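Local coordinates for protein putative NAD(P)H-dependent FMN-containing oxidoreductase YwqN (Bacillus subtilis, PDB 1RLI) that is a putative NAD(P)H-dependent oxidoreductase of the SsuE family that probably carries FMN as cofactor, at residues Val8-Thr13 with Gly17-Leu22; Leu22-Val27 with Ala32-Leu37; Phe77-Tyr82 with Gly88-Phe93; Phe84-Thr89 with Ile136-His141; Asp95-Thr100 with Met146-Lys151. One frame throughout, in Å; residues are numbered along the deposited sequence.

Contact 1: Val8-Thr13 with Gly17-Leu22; sequences VINGGT and GNTDVL
Asn10, the last residue of strand 6-10, meets Thr19 and Asp20 in the first turn of helix 18-27: a buried, largely polar contact where the first strand of the central sheet hands over to the first helix. Asn10 uses both ends of its amide. ND2 donates to Asp20 OD2 across the contact at 2.8 Å in a fairly straight bond (161° at the hydrogen), although the position of that oxygen is not very sure; as modelled, the carboxylate is turned 67° from the amide plane. OD1 turns back on its own chain and accepts from Gly12 N at 2.7 Å, in the carbonyl plane, which closes an Asx turn. With CG anti to the backbone N (chi1 -169°), the amide is carried toward the helix, where ND2 faces Asp20. Beside it lies the methyl of Thr19, whose CG2 is 3.3 Å from Asn10 OD1. This strand-loop-helix turn, rich in glycine, with Gly17 at the N-cap position, is the place where flavodoxin-like proteins hold the FMN phosphate; the corresponding loop probably does so in this protein, though a platinum ion is the ligand found near Thr13. Asp20 reaches further into the loop, its OD1 accepting from Ser15 N. Water 1 sits between Thr13 N and Thr19 N, held weakly by each, and Thr13 OG1 rests 3.7 Å from Gly17 CA.

Contact 2: Leu22-Val27 with Ala32-Leu37; sequences LAEKAV and AEHIYL
The imidazole of His34 and the carboxylate of Glu24 lie almost parallel, their planes only 3° apart, yet they do not stack: Glu24 OE1 comes in obliquely, 3.9 Å from His34 CE1. The methyl Val27 CG2 also approaches the ring at a slant, 4.3 Å from His34 NE2. At the edge, in the ring plane, water 2 stands 3.1 Å from His34 NE2 and gives a weak hydrogen bond to the carbonyl oxygen of Val27, so it links the end of helix 18-27 to strand 33-41. Glu24 gets to the ring because its chain folds at chi2 (57°), which brings the carboxylate over from the helix surface. Deeper down, Val27 CB packs on Ala32 CB at 4.2 Å, and Val27 also rests on Ile6 and Val8 of strand 6-10. These elements make up the first beta-alpha-beta unit of the fold, with the contact near the turn that leads from the helix into the second strand. Glu24 OE1 and His34 NE2 are 4.3 Å apart, too far for a salt bridge; the carboxylate could still favour a protonated imidazole slightly, through an attraction that nearby solvent would weaken.

Contact 3: Phe77-Tyr82 with Gly88-Phe93; sequences FATPIY and GTLKLF
Apolar packing carries this contact, and Leu90 supplies it with both of its methyls. CD1 meets the Phe77 ring at its edge, in the ring plane, 4.0 Å from Phe77 CD1, the two side chains crossing at about a right angle. CD2 sits 3.8 Å from Thr79 CB. Leu90 reaches the strand because CG points away from its backbone N (chi1 -174°), directing the fork at the sheet. Next comes a looser ring contact: Tyr82 CD2 lies 4.2 Å from Gly88 N, at a slant to the ring, where the helix begins. The polar part is local. Thr79 OG1 donates to Pro80 O at 2.8 Å, 19° out of the carbonyl plane, and accepts from Ser87 N, so one buried hydroxyl ties the strand end to the loop returning to the helix. Ala78 faces the other way and packs on Thr19 of helix 18-27, which puts the two helices on opposite faces of the sheet. Tyr82 also touches Asp95 of the second subunit. A parallel strand followed by a loop and a covering helix is the repeating element of the flavodoxin-like fold; in related FMN reductases the loop after this strand borders the flavin, and it probably does here.

Contact 4: Phe84-Thr89 with Ile136-His141; sequences FGMSGT and IQQFEH
Met86 pushes its methyl end in between two side chains of helix 133-146, Gln138 and Phe139. CE is 3.8 Å from Gln138 OE1 and equally 3.8 Å from Phe139 CZ. Met86 runs across Gln138 at about a right angle but meets Phe139 at a slant; the sulfur lies 5.2 Å from the centroid of the Phe139 ring, 50° off its normal, a Met-aromatic contact that is neither face-on nor edge-on. The Met86 chain leaves the backbone with CG wedged between N and the carbonyl carbon, runs straight, then bends at SD (chi3 80°), which turns CE toward the helix. Gln138 comes the other way as an extended arm. Its OE1 accepts from water 3 at 2.6 Å, and the same water takes the N-H of Met86 at 3.0 Å, so a single water bridges the two segments. The NE2 end binds Phe84 O of the second subunit, and Phe84 O of this chain accepts in turn from Gln138 NE2 of the second subunit. The contact thus divides its chemistry: sulfur, methyl and ring form an apolar seam, while the Gln138 amide, held at both ends, ties its helix to the loop of its own chain through the water and to the Phe84 loop of the second subunit.

Contact 5: Asp95-Thr100 with Met146-Lys151; sequences DRWSQT and MGMSFK
Trp97 and Met146 keep their backbones well apart, 9.8 Å between CA atoms, and the chain turns sharply just after Met146, where Gly147 takes a positive phi of 76° and closes a Schellman motif at the end of helix 133-146. The gap is spanned by side chains alone. The indole of Trp97 extends toward the turn and offers the outer corner of its six-membered ring, CE3 and CZ3, to two methionines that come from the same side of the ring plane. Met146 is the closer: its CG is 3.9 Å from Trp97 CZ3, and the chain curls at chi2 and chi3, keeping SD 4.2 Å from Trp97 CE3. Met148, on the far side of the glycine, brings SD to 4.4 Å from Trp97 CZ3. Each sulfur is 5.3 Å from the centroid of the six-membered ring, Met146 SD at 61° and Met148 SD at 54° to the ring normal, so both are slanting Met-aromatic contacts. Around this group, Phe93 of helix 88-95 meets Trp97 edge-to-face, Met113 of helix 109-114 touches both Trp97 and Met146, and Ile142 of helix 133-146 adds to the indole's packing. Met148 rests on Ala118 of strand 117-124, next to the edge strand 149-157, while Trp83 of the second subunit packs on Met146.

Overall arrangement
Contacts 1 and 2 share Leu22 and helix 18-27, with centres 7 Å apart; the neighbouring strands 6-10 and 33-41 join them through backbone bonds such as Asn10 N to Ile35 O (2.8 Å). Contacts 3 and 4 share Gly88 and Thr89, their centres also 7 Å apart. Ser87 OG, bonded to Gly11 O at 2.8 Å, ties contact 4 to contact 1, so the loops that probably frame the FMN site meet there. Platinum ions lie about 4 Å from the side chains of Thr13 and Tyr82, whereas those of Ala32 in contact 2 and Met148 in contact 5 are each about 13 Å from one. Contact 5 joins contact 3 where Phe77 CZ meets Trp97 CH2 (3.7 Å). Contacts 3, 4 and 5 all touch the second subunit.

Contact 1: Val8-Thr13 with Gly17-Leu22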
# COMPACT_ATOMS: atom_id res chain seq x y z
N VAL D 8 -3.43 25.43 -6.65
CA VAL D 8 -2.68 24.76 -5.61
C VAL D 8 -3.59 24.83 -4.41
O VAL D 8 -3.96 25.92 -3.96
CB VAL D 8 -1.36 25.47 -5.27
CG1 VAL D 8 -0.75 24.81 -4.03
CG2 VAL D 8 -0.39 25.38 -6.42
N ILE D 9 -3.98 23.66 -3.90
CA ILE D 9 -4.86 23.56 -2.74
C ILE D 9 -3.94 23.24 -1.58
O ILE D 9 -3.49 22.10 -1.41
CB ILE D 9 -5.89 22.45 -2.94
CG1 ILE D 9 -6.73 22.78 -4.18
CG2 ILE D 9 -6.77 22.31 -1.70
CD1 ILE D 9 -7.55 21.64 -4.65
N ASN D 10 -3.69 24.25 -0.76
CA ASN D 10 -2.76 24.11 0.35
C ASN D 10 -3.44 23.83 1.68
O ASN D 10 -4.15 24.69 2.20
CB ASN D 10 -1.94 25.40 0.43
CG ASN D 10 -0.78 25.29 1.37
OD1 ASN D 10 -0.78 24.47 2.28
ND2 ASN D 10 0.23 26.14 1.16
N GLY D 11 -3.20 22.63 2.22
CA GLY D 11 -3.79 22.25 3.49
C GLY D 11 -2.76 22.29 4.60
O GLY D 11 -2.94 21.67 5.65
N GLY D 12 -1.68 23.02 4.37
CA GLY D 12 -0.66 23.12 5.40
C GLY D 12 -0.72 24.49 6.05
O GLY D 12 -1.80 25.06 6.22
N THR D 13 0.44 25.01 6.42
CA THR D 13 0.51 26.32 7.02
C THR D 13 0.89 27.22 5.85
O THR D 13 0.92 26.75 4.71
CB THR D 13 1.59 26.39 8.12
OG1 THR D 13 2.84 25.91 7.61
CG2 THR D 13 1.16 25.55 9.32
N GLY D 17 6.24 27.67 5.55
CA GLY D 17 5.97 26.26 5.69
C GLY D 17 6.53 25.44 4.55
O GLY D 17 6.57 25.89 3.41
N ASN D 18 6.96 24.22 4.86
CA ASN D 18 7.54 23.34 3.85
C ASN D 18 6.60 23.06 2.70
O ASN D 18 7.03 22.91 1.56
CB ASN D 18 7.96 22.02 4.49
CG ASN D 18 8.97 22.22 5.59
OD1 ASN D 18 9.97 22.91 5.41
ND2 ASN D 18 8.71 21.62 6.74
N THR D 19 5.31 23.00 3.00
CA THR D 19 4.30 22.74 2.00
C THR D 19 4.22 23.90 1.01
O THR D 19 4.16 23.70 -0.20
CB THR D 19 2.93 22.51 2.67
OG1 THR D 19 2.95 21.26 3.37
CG2 THR D 19 1.83 22.50 1.64
N ASP D 20 4.21 25.12 1.54
CA ASP D 20 4.15 26.31 0.70
C ASP D 20 5.37 26.39 -0.21
O ASP D 20 5.25 26.65 -1.41
CB ASP D 20 4.11 27.58 1.55
CG ASP D 20 2.84 27.71 2.36
OD1 ASP D 20 2.32 28.84 2.44
OD2 ASP D 20 2.38 26.69 2.92
N VAL D 21 6.53 26.18 0.39
CA VAL D 21 7.79 26.23 -0.33
C VAL D 21 7.84 25.23 -1.49
O VAL D 21 8.16 25.61 -2.61
CB VAL D 21 8.98 25.96 0.63
CG1 VAL D 21 10.27 25.82 -0.15
CG2 VAL D 21 9.09 27.09 1.65
N LEU D 22 7.51 23.96 -1.22
CA LEU D 22 7.55 22.97 -2.28
C LEU D 22 6.55 23.26 -3.39
O LEU D 22 6.84 23.03 -4.56
CB LEU D 22 7.27 21.56 -1.73
CG LEU D 22 8.46 20.80 -1.16
CD1 LEU D 22 8.03 19.38 -0.74
CD2 LEU D 22 9.55 20.72 -2.21
O HOH W 1 3.31 23.14 5.76

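Contact 2: Leu22-Val27 with Ala32-Leu37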
# COMPACT_ATOMS: atom_id res chain seq x y z
N LEU D 22 7.51 23.96 -1.22
CA LEU D 22 7.55 22.97 -2.28
C LEU D 22 6.55 23.26 -3.39
O LEU D 22 6.84 23.03 -4.56
CB LEU D 22 7.27 21.56 -1.73
CG LEU D 22 8.46 20.80 -1.16
CD1 LEU D 22 8.03 19.38 -0.74
CD2 LEU D 22 9.55 20.72 -2.21
N ALA D 23 5.39 23.77 -3.01
CA ALA D 23 4.36 24.08 -4.00
C ALA D 23 4.84 25.18 -4.94
O ALA D 23 4.61 25.12 -6.15
CB ALA D 23 3.07 24.50 -3.32
N GLU D 24 5.51 26.19 -4.38
CA GLU D 24 6.00 27.29 -5.20
C GLU D 24 7.01 26.81 -6.25
O GLU D 24 7.05 27.34 -7.36
CB GLU D 24 6.62 28.37 -4.33
CG GLU D 24 7.03 29.62 -5.10
CD GLU D 24 5.87 30.25 -5.86
OE1 GLU D 24 4.78 30.40 -5.27
OE2 GLU D 24 6.05 30.61 -7.05
N LYS D 25 7.82 25.81 -5.89
CA LYS D 25 8.81 25.26 -6.82
C LYS D 25 8.08 24.58 -7.98
O LYS D 25 8.51 24.66 -9.14
CB LYS D 25 9.68 24.21 -6.11
CG LYS D 25 10.42 24.73 -4.88
CD LYS D 25 11.59 25.63 -5.24
CE LYS D 25 12.72 24.83 -5.88
NZ LYS D 25 13.96 25.64 -6.06
N ALA D 26 6.96 23.93 -7.67
CA ALA D 26 6.19 23.24 -8.70
C ALA D 26 5.45 24.17 -9.65
O ALA D 26 5.41 23.92 -10.86
CB ALA D 26 5.20 22.26 -8.04
N VAL D 27 4.88 25.26 -9.13
CA VAL D 27 4.12 26.19 -9.96
C VAL D 27 4.79 27.54 -10.21
O VAL D 27 4.13 28.50 -10.61
CB VAL D 27 2.73 26.50 -9.33
CG1 VAL D 27 1.93 25.22 -9.16
CG2 VAL D 27 2.91 27.21 -8.00
N ALA D 32 -0.99 30.78 -11.04
CA ALA D 32 -1.77 29.73 -10.40
C ALA D 32 -2.73 30.19 -9.31
O ALA D 32 -2.43 31.11 -8.55
CB ALA D 32 -0.83 28.67 -9.83
N GLU D 33 -3.89 29.55 -9.26
CA GLU D 33 -4.91 29.85 -8.25
C GLU D 33 -4.38 29.28 -6.94
O GLU D 33 -4.23 28.06 -6.81
CB GLU D 33 -6.22 29.17 -8.64
CG GLU D 33 -7.44 29.69 -7.93
CD GLU D 33 -7.70 31.15 -8.26
OE1 GLU D 33 -7.99 31.47 -9.43
OE2 GLU D 33 -7.60 31.97 -7.33
N HIS D 34 -4.09 30.14 -5.97
CA HIS D 34 -3.57 29.71 -4.68
C HIS D 34 -4.67 29.61 -3.64
O HIS D 34 -5.18 30.62 -3.15
CB HIS D 34 -2.47 30.66 -4.21
CG HIS D 34 -1.16 30.47 -4.90
ND1 HIS D 34 -0.09 29.84 -4.29
CD2 HIS D 34 -0.75 30.79 -6.15
CE1 HIS D 34 0.92 29.79 -5.14
NE2 HIS D 34 0.55 30.36 -6.27
N ILE D 35 -5.04 28.38 -3.30
CA ILE D 35 -6.08 28.15 -2.32
C ILE D 35 -5.46 27.71 -1.00
O ILE D 35 -4.58 26.84 -0.96
CB ILE D 35 -7.06 27.05 -2.82
CG1 ILE D 35 -7.84 27.59 -4.03
CG2 ILE D 35 -8.01 26.62 -1.71
CD1 ILE D 35 -8.46 26.51 -4.88
N TYR D 36 -5.90 28.34 0.08
CA TYR D 36 -5.39 27.98 1.39
C TYR D 36 -6.60 27.56 2.19
O TYR D 36 -7.60 28.29 2.26
CB TYR D 36 -4.69 29.17 2.03
CG TYR D 36 -3.61 29.74 1.15
CD1 TYR D 36 -3.92 30.64 0.13
CD2 TYR D 36 -2.28 29.39 1.34
CE1 TYR D 36 -2.92 31.17 -0.67
CE2 TYR D 36 -1.27 29.91 0.53
CZ TYR D 36 -1.60 30.81 -0.46
OH TYR D 36 -0.61 31.36 -1.24
N LEU D 37 -6.54 26.37 2.78
CA LEU D 37 -7.67 25.89 3.56
C LEU D 37 -7.54 26.51 4.95
O LEU D 37 -6.59 26.26 5.67
CB LEU D 37 -7.65 24.36 3.64
CG LEU D 37 -7.78 23.71 2.25
CD1 LEU D 37 -7.71 22.20 2.37
CD2 LEU D 37 -9.09 24.11 1.60
O HOH W 2 2.08 30.67 -8.94

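Contact 3: Phe77-Tyr82 with Gly88-Phe93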
# COMPACT_ATOMS: atom_id res chain seq x y z
N PHE D 77 -2.54 19.17 -4.88
CA PHE D 77 -2.95 19.07 -3.48
C PHE D 77 -1.68 19.03 -2.68
O PHE D 77 -0.89 18.11 -2.82
CB PHE D 77 -3.75 17.78 -3.28
CG PHE D 77 -5.08 17.80 -3.97
CD1 PHE D 77 -6.21 18.24 -3.30
CD2 PHE D 77 -5.19 17.44 -5.31
CE1 PHE D 77 -7.44 18.31 -3.96
CE2 PHE D 77 -6.41 17.51 -5.97
CZ PHE D 77 -7.53 17.95 -5.29
N ALA D 78 -1.48 20.04 -1.84
CA ALA D 78 -0.27 20.13 -1.04
C ALA D 78 -0.62 19.96 0.42
O ALA D 78 -1.47 20.68 0.95
CB ALA D 78 0.41 21.48 -1.27
N THR D 79 0.06 19.05 1.10
CA THR D 79 -0.29 18.82 2.50
C THR D 79 0.81 18.29 3.39
O THR D 79 1.70 17.60 2.93
CB THR D 79 -1.43 17.77 2.61
OG1 THR D 79 -1.81 17.59 3.99
CG2 THR D 79 -0.92 16.39 2.07
N PRO D 80 0.77 18.65 4.68
CA PRO D 80 1.79 18.12 5.57
C PRO D 80 1.27 16.72 5.88
O PRO D 80 0.07 16.44 5.70
CB PRO D 80 1.72 19.05 6.79
CG PRO D 80 0.32 19.55 6.78
CD PRO D 80 0.06 19.78 5.30
N ILE D 81 2.14 15.82 6.32
CA ILE D 81 1.70 14.48 6.66
C ILE D 81 1.52 14.48 8.17
O ILE D 81 2.48 14.64 8.92
CB ILE D 81 2.74 13.40 6.26
CG1 ILE D 81 2.97 13.42 4.74
CG2 ILE D 81 2.24 12.00 6.69
CD1 ILE D 81 4.03 12.43 4.25
N TYR D 82 0.27 14.37 8.61
CA TYR D 82 -0.05 14.33 10.04
C TYR D 82 -0.55 12.93 10.32
O TYR D 82 -1.53 12.48 9.70
CB TYR D 82 -1.18 15.28 10.42
CG TYR D 82 -0.87 16.76 10.31
CD1 TYR D 82 0.44 17.23 10.25
CD2 TYR D 82 -1.92 17.69 10.30
CE1 TYR D 82 0.70 18.61 10.17
CE2 TYR D 82 -1.67 19.05 10.23
CZ TYR D 82 -0.37 19.50 10.16
OH TYR D 82 -0.16 20.86 10.06
N GLY D 88 -5.76 17.84 8.71
CA GLY D 88 -7.16 17.87 9.10
C GLY D 88 -7.94 18.74 8.11
O GLY D 88 -9.06 18.39 7.72
N THR D 89 -7.37 19.86 7.69
CA THR D 89 -8.09 20.72 6.75
C THR D 89 -8.31 20.06 5.40
O THR D 89 -9.40 20.16 4.85
CB THR D 89 -7.37 22.06 6.53
OG1 THR D 89 -6.02 21.84 6.11
CG2 THR D 89 -7.37 22.89 7.82
N LEU D 90 -7.31 19.37 4.86
CA LEU D 90 -7.51 18.75 3.55
C LEU D 90 -8.46 17.56 3.64
O LEU D 90 -9.24 17.31 2.70
CB LEU D 90 -6.17 18.30 2.92
CG LEU D 90 -6.27 17.76 1.48
CD1 LEU D 90 -6.92 18.81 0.56
CD2 LEU D 90 -4.88 17.40 0.95
N LYS D 91 -8.42 16.83 4.75
CA LYS D 91 -9.32 15.68 4.94
C LYS D 91 -10.79 16.14 4.99
O LYS D 91 -11.65 15.54 4.34
CB LYS D 91 -8.96 14.92 6.22
CG LYS D 91 -9.96 13.85 6.66
CD LYS D 91 -10.11 12.76 5.63
CE LYS D 91 -10.98 11.62 6.19
NZ LYS D 91 -11.36 10.68 5.09
N LEU D 92 -11.09 17.22 5.73
CA LEU D 92 -12.47 17.69 5.79
C LEU D 92 -12.91 18.28 4.45
O LEU D 92 -14.10 18.19 4.08
CB LEU D 92 -12.65 18.72 6.93
CG LEU D 92 -13.05 18.13 8.29
CD1 LEU D 92 -12.02 17.07 8.74
CD2 LEU D 92 -13.19 19.25 9.32
N PHE D 93 -11.96 18.87 3.72
CA PHE D 93 -12.26 19.44 2.40
C PHE D 93 -12.65 18.33 1.42
O PHE D 93 -13.70 18.38 0.77
CB PHE D 93 -11.04 20.18 1.86
CG PHE D 93 -11.23 20.74 0.48
CD1 PHE D 93 -12.06 21.84 0.27
CD2 PHE D 93 -10.60 20.14 -0.61
CE1 PHE D 93 -12.27 22.35 -1.03
CE2 PHE D 93 -10.80 20.64 -1.91
CZ PHE D 93 -11.63 21.75 -2.12

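Contact 4: Phe84-Thr89 with Ile136-His141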
# COMPACT_ATOMS: atom_id res chain seq x y z
N PHE D 84 0.53 10.06 9.50
CA PHE D 84 0.60 9.23 8.29
C PHE D 84 -0.55 9.43 7.32
O PHE D 84 -0.81 8.60 6.44
CB PHE D 84 0.74 7.76 8.72
CG PHE D 84 1.88 7.55 9.67
CD1 PHE D 84 3.19 7.55 9.21
CD2 PHE D 84 1.64 7.50 11.04
CE1 PHE D 84 4.26 7.51 10.12
CE2 PHE D 84 2.69 7.47 11.94
CZ PHE D 84 4.01 7.48 11.47
N GLY D 85 -1.21 10.57 7.46
CA GLY D 85 -2.32 10.90 6.57
C GLY D 85 -2.22 12.35 6.16
O GLY D 85 -1.22 13.00 6.43
N MET D 86 -3.25 12.87 5.51
CA MET D 86 -3.21 14.27 5.10
C MET D 86 -3.56 15.16 6.30
O MET D 86 -3.81 14.67 7.40
CB MET D 86 -4.18 14.51 3.94
CG MET D 86 -5.64 14.24 4.29
SD MET D 86 -6.71 14.32 2.82
CE MET D 86 -6.39 12.65 2.12
N SER D 87 -3.60 16.47 6.09
CA SER D 87 -3.92 17.37 7.18
C SER D 87 -5.41 17.33 7.53
O SER D 87 -6.22 16.83 6.77
CB SER D 87 -3.52 18.81 6.79
OG SER D 87 -4.40 19.34 5.82
N GLY D 88 -5.76 17.84 8.71
CA GLY D 88 -7.16 17.87 9.10
C GLY D 88 -7.94 18.74 8.11
O GLY D 88 -9.06 18.39 7.72
N THR D 89 -7.37 19.86 7.69
CA THR D 89 -8.09 20.72 6.75
C THR D 89 -8.31 20.06 5.40
O THR D 89 -9.40 20.16 4.85
CB THR D 89 -7.37 22.06 6.53
OG1 THR D 89 -6.02 21.84 6.11
CG2 THR D 89 -7.37 22.89 7.82
N ILE D 136 -0.17 8.21 -0.26
CA ILE D 136 -0.17 8.38 -1.71
C ILE D 136 -1.15 7.37 -2.32
O ILE D 136 -1.86 7.70 -3.25
CB ILE D 136 1.26 8.19 -2.30
CG1 ILE D 136 2.18 9.28 -1.73
CG2 ILE D 136 1.23 8.30 -3.83
CD1 ILE D 136 1.71 10.72 -2.03
N GLN D 137 -1.19 6.15 -1.79
CA GLN D 137 -2.12 5.15 -2.33
C GLN D 137 -3.57 5.52 -2.02
O GLN D 137 -4.48 5.19 -2.78
CB GLN D 137 -1.78 3.76 -1.79
CG GLN D 137 -0.40 3.30 -2.23
CD GLN D 137 -0.04 1.94 -1.64
OE1 GLN D 137 0.19 1.82 -0.44
NE2 GLN D 137 0.00 0.93 -2.49
N GLN D 138 -3.77 6.23 -0.91
CA GLN D 138 -5.11 6.67 -0.55
C GLN D 138 -5.49 7.72 -1.59
O GLN D 138 -6.60 7.69 -2.13
CB GLN D 138 -5.07 7.28 0.85
CG GLN D 138 -6.41 7.63 1.45
CD GLN D 138 -6.23 8.05 2.91
OE1 GLN D 138 -5.65 9.10 3.19
NE2 GLN D 138 -6.70 7.21 3.84
N PHE D 139 -4.58 8.64 -1.91
CA PHE D 139 -4.88 9.68 -2.92
C PHE D 139 -5.19 9.01 -4.26
O PHE D 139 -6.08 9.46 -4.99
CB PHE D 139 -3.72 10.66 -3.10
CG PHE D 139 -3.72 11.80 -2.12
CD1 PHE D 139 -4.78 12.72 -2.11
CD2 PHE D 139 -2.67 11.98 -1.22
CE1 PHE D 139 -4.80 13.80 -1.22
CE2 PHE D 139 -2.67 13.07 -0.31
CZ PHE D 139 -3.74 13.98 -0.31
N GLU D 140 -4.47 7.93 -4.57
CA GLU D 140 -4.69 7.19 -5.81
C GLU D 140 -6.15 6.74 -5.87
O GLU D 140 -6.80 6.90 -6.92
CB GLU D 140 -3.75 5.96 -5.86
CG GLU D 140 -3.98 4.99 -7.04
CD GLU D 140 -3.08 3.74 -6.97
OE1 GLU D 140 -2.59 3.37 -5.87
OE2 GLU D 140 -2.87 3.10 -8.03
N HIS D 141 -6.68 6.17 -4.78
CA HIS D 141 -8.07 5.71 -4.78
C HIS D 141 -9.03 6.88 -4.89
O HIS D 141 -10.04 6.80 -5.58
CB HIS D 141 -8.41 4.91 -3.51
CG HIS D 141 -7.76 3.56 -3.45
ND1 HIS D 141 -7.76 2.67 -4.50
CD2 HIS D 141 -7.10 2.94 -2.44
CE1 HIS D 141 -7.13 1.56 -4.15
NE2 HIS D 141 -6.72 1.70 -2.90
O HOH W 3 -5.37 10.77 5.21

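Contact 5: Asp95-Thr100 with Met146-Lys151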
# COMPACT_ATOMS: atom_id res chain seq x y z
N ASP D 95 -13.56 15.23 2.15
CA ASP D 95 -14.74 14.51 2.61
C ASP D 95 -16.02 15.22 2.14
O ASP D 95 -17.03 14.57 1.86
CB ASP D 95 -14.81 14.40 4.14
CG ASP D 95 -13.89 13.31 4.72
OD1 ASP D 95 -13.29 12.52 3.96
OD2 ASP D 95 -13.81 13.25 5.97
N ARG D 96 -15.98 16.56 2.10
CA ARG D 96 -17.15 17.34 1.67
C ARG D 96 -17.47 17.17 0.18
O ARG D 96 -18.54 17.57 -0.29
CB ARG D 96 -16.97 18.82 2.05
CG ARG D 96 -18.25 19.68 1.93
CD ARG D 96 -18.10 20.94 2.80
NE ARG D 96 -19.17 21.91 2.59
CZ ARG D 96 -19.33 22.99 3.35
NH1 ARG D 96 -18.49 23.21 4.35
NH2 ARG D 96 -20.31 23.86 3.08
N TRP D 97 -16.56 16.57 -0.59
CA TRP D 97 -16.89 16.33 -2.00
C TRP D 97 -18.13 15.43 -2.04
O TRP D 97 -18.86 15.41 -3.02
CB TRP D 97 -15.73 15.63 -2.74
CG TRP D 97 -14.56 16.54 -3.01
CD1 TRP D 97 -14.43 17.85 -2.65
CD2 TRP D 97 -13.34 16.17 -3.65
NE1 TRP D 97 -13.20 18.32 -3.02
CE2 TRP D 97 -12.50 17.31 -3.63
CE3 TRP D 97 -12.86 14.99 -4.22
CZ2 TRP D 97 -11.20 17.30 -4.16
CZ3 TRP D 97 -11.57 14.97 -4.76
CH2 TRP D 97 -10.75 16.13 -4.72
N SER D 98 -18.37 14.66 -0.98
CA SER D 98 -19.55 13.80 -0.95
C SER D 98 -20.80 14.68 -1.04
O SER D 98 -21.78 14.31 -1.68
CB SER D 98 -19.60 12.97 0.33
OG SER D 98 -18.67 11.89 0.22
N GLN D 99 -20.75 15.83 -0.39
CA GLN D 99 -21.86 16.78 -0.40
C GLN D 99 -21.97 17.45 -1.76
O GLN D 99 -23.06 17.59 -2.31
CB GLN D 99 -21.67 17.87 0.66
CG GLN D 99 -22.09 17.49 2.06
CD GLN D 99 -21.73 18.56 3.10
OE1 GLN D 99 -21.97 19.77 2.91
NE2 GLN D 99 -21.17 18.11 4.21
N THR D 100 -20.84 17.87 -2.30
CA THR D 100 -20.85 18.55 -3.59
C THR D 100 -21.34 17.65 -4.71
O THR D 100 -21.93 18.13 -5.68
CB THR D 100 -19.44 19.09 -3.88
OG1 THR D 100 -19.01 19.84 -2.73
CG2 THR D 100 -19.45 19.97 -5.09
N MET D 146 -12.91 9.69 -8.67
CA MET D 146 -13.37 10.89 -9.34
C MET D 146 -13.02 10.87 -10.82
O MET D 146 -13.41 11.77 -11.56
CB MET D 146 -12.75 12.14 -8.69
CG MET D 146 -13.17 12.39 -7.24
SD MET D 146 -14.94 12.68 -6.99
CE MET D 146 -15.17 14.35 -7.71
N GLY D 147 -12.28 9.85 -11.26
CA GLY D 147 -11.89 9.75 -12.65
C GLY D 147 -10.76 10.69 -13.02
O GLY D 147 -10.42 10.86 -14.20
N MET D 148 -10.17 11.30 -12.01
CA MET D 148 -9.07 12.23 -12.19
C MET D 148 -7.75 11.49 -12.40
O MET D 148 -7.46 10.53 -11.71
CB MET D 148 -8.96 13.11 -10.95
CG MET D 148 -10.27 13.84 -10.62
SD MET D 148 -10.33 14.49 -8.93
CE MET D 148 -8.95 15.71 -9.06
N SER D 149 -6.95 11.95 -13.36
CA SER D 149 -5.66 11.33 -13.62
C SER D 149 -4.64 11.80 -12.57
O SER D 149 -4.40 12.99 -12.41
CB SER D 149 -5.16 11.69 -15.02
OG SER D 149 -6.08 11.23 -15.99
N PHE D 150 -4.02 10.84 -11.89
CA PHE D 150 -3.03 11.12 -10.85
C PHE D 150 -1.72 11.10 -11.60
O PHE D 150 -1.15 10.03 -11.83
CB PHE D 150 -3.07 10.00 -9.80
CG PHE D 150 -2.31 10.31 -8.54
CD1 PHE D 150 -1.68 11.54 -8.35
CD2 PHE D 150 -2.23 9.36 -7.53
CE1 PHE D 150 -0.97 11.81 -7.14
CE2 PHE D 150 -1.55 9.61 -6.34
CZ PHE D 150 -0.91 10.83 -6.15
N LYS D 151 -1.27 12.31 -11.96
CA LYS D 151 -0.07 12.52 -12.77
C LYS D 151 1.29 12.48 -12.09
O LYS D 151 2.29 12.19 -12.75
CB LYS D 151 -0.20 13.85 -13.51
CG LYS D 151 -1.39 13.92 -14.47
CD LYS D 151 -1.23 12.93 -15.61
CE LYS D 151 -2.27 13.17 -16.70
NZ LYS D 151 -2.22 12.15 -17.79